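Local coordinates for bacillaene synthase decarboxylase PksI (Bacillus subtilis, PDB 4Q1K), which decarboxylates a 3-methylglutaconyl group tethered to the synthase PksL to a 3-methylcrotonyl group during biosynthesis of the antibiotic bacillaene, at residues G128-M131 with G132-D136. The protein carries 1 engineered substitution. Residues are numbered along the deposited sequence; the frame is centred on the assembly and turned at random.
Sequences GFVM and GLFAD
F129 meets L133, and V130 meets F134, in i to i+4 contacts at the C-terminal end of the short buried helix 127-133 and into the turn that follows, near the centre of the chain. CD1 of L133 lies over one face of the F129 ring, offset toward its rim, in a CH-pi contact 4.0 Å from the centroid and 14° off the ring normal. The other methyl, CD2, reaches CE1 of F129 at 3.9 Å. CG anti to the backbone N (chi1 -178°), beside the carbonyl carbon, brings the F129 ring within contact of L133. V130 and F134 run alongside each other, CG1 of V130 3.8 Å from CE2 of F134, and both also pack on I164 of helix 161-169; V130 lies about 11 Å, side chain to side chain, from the active-site H249. L133 N bonds to F129 O at 3.0 Å and weakly to V130 O, F134 N makes weak bonds to both V130 O and M131 O, and A135 N bonds to G132 O at 3.0 Å. Just before strand 137-141, D136 OD2 forms a salt bridge with K227 and accepts a hydrogen bond from V116 N. With strand 123-125, this helix forms part of the connection between neighbouring parallel strands 116-120 and 137-141 of the crotonase fold.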
loop_
_atom_site.group_PDB
_atom_site.type_symbol
_atom_site.label_atom_id
_atom_site.label_comp_id
_atom_site.label_asym_id
_atom_site.label_seq_id
_atom_site.Cartn_x
_atom_site.Cartn_y
_atom_site.Cartn_z
ATOM N N GLY B 128 -16.089 11.732 11.249
ATOM C CA GLY B 128 -15.578 12.960 10.618
ATOM C C GLY B 128 -14.297 12.653 9.789
ATOM O O GLY B 128 -14.180 13.089 8.619
ATOM N N PHE B 129 -13.374 11.873 10.351
ATOM C CA PHE B 129 -12.147 11.426 9.643
ATOM C C PHE B 129 -12.514 10.524 8.504
ATOM O O PHE B 129 -12.035 10.700 7.360
ATOM C CB PHE B 129 -11.262 10.705 10.660
ATOM C CG PHE B 129 -9.907 10.211 10.124
ATOM C CD1 PHE B 129 -9.058 11.042 9.400
ATOM C CD2 PHE B 129 -9.456 8.949 10.504
ATOM C CE1 PHE B 129 -7.829 10.552 8.952
ATOM C CE2 PHE B 129 -8.204 8.444 10.083
ATOM C CZ PHE B 129 -7.389 9.293 9.311
ATOM N N VAL B 130 -13.411 9.563 8.749
ATOM C CA VAL B 130 -13.735 8.608 7.706
ATOM C C VAL B 130 -14.443 9.306 6.507
ATOM O O VAL B 130 -14.147 8.996 5.322
ATOM C CB VAL B 130 -14.699 7.522 8.313
ATOM C CG1 VAL B 130 -15.294 6.654 7.191
ATOM C CG2 VAL B 130 -13.829 6.808 9.368
ATOM N N MET B 131 -15.348 10.246 6.818
ATOM C CA MET B 131 -16.008 10.972 5.719
ATOM C C MET B 131 -14.975 11.657 4.820
ATOM O O MET B 131 -15.124 11.634 3.555
ATOM C CB MET B 131 -17.005 12.017 6.278
ATOM C CG MET B 131 -17.520 12.911 5.125
ATOM S SD MET B 131 -18.603 14.202 5.886
ATOM C CE MET B 131 -17.355 15.163 6.743
ATOM N N GLY B 132 -13.899 12.223 5.417
ATOM C CA GLY B 132 -12.859 12.890 4.655
ATOM C C GLY B 132 -12.053 11.901 3.831
ATOM O O GLY B 132 -11.684 12.209 2.723
ATOM N N LEU B 133 -11.855 10.699 4.348
ATOM C CA LEU B 133 -11.015 9.693 3.643
ATOM C C LEU B 133 -11.669 9.194 2.374
ATOM O O LEU B 133 -10.984 8.610 1.488
ATOM C CB LEU B 133 -10.718 8.466 4.553
ATOM C CG LEU B 133 -9.902 8.818 5.775
ATOM C CD1 LEU B 133 -9.785 7.510 6.597
ATOM C CD2 LEU B 133 -8.488 9.293 5.350
ATOM N N PHE B 134 -13.009 9.336 2.211
ATOM C CA PHE B 134 -13.620 8.969 0.954
ATOM C C PHE B 134 -13.453 9.972 -0.146
ATOM O O PHE B 134 -13.844 9.724 -1.283
ATOM C CB PHE B 134 -15.114 8.801 1.163
ATOM C CG PHE B 134 -15.490 7.415 1.702
ATOM C CD1 PHE B 134 -15.561 6.313 0.825
ATOM C CD2 PHE B 134 -15.752 7.214 3.072
ATOM C CE1 PHE B 134 -15.871 5.022 1.294
ATOM C CE2 PHE B 134 -16.142 5.967 3.538
ATOM C CZ PHE B 134 -16.169 4.855 2.644
ATOM N N ALA B 135 -12.861 11.123 0.156
ATOM C CA ALA B 135 -12.529 12.137 -0.923
ATOM C C ALA B 135 -11.349 11.616 -1.757
ATOM O O ALA B 135 -10.656 10.675 -1.396
ATOM C CB ALA B 135 -12.128 13.466 -0.273
ATOM N N ASP B 136 -11.233 12.119 -3.013
ATOM C CA ASP B 136 -10.294 11.536 -3.978
ATOM C C ASP B 136 -8.895 12.034 -3.609
ATOM O O ASP B 136 -7.919 11.364 -3.862
ATOM C CB ASP B 136 -10.664 12.164 -5.340
ATOM C CG ASP B 136 -12.106 11.799 -5.715
ATOM O OD1 ASP B 136 -12.356 10.558 -5.923
ATOM O OD2 ASP B 136 -13.012 12.637 -5.536
#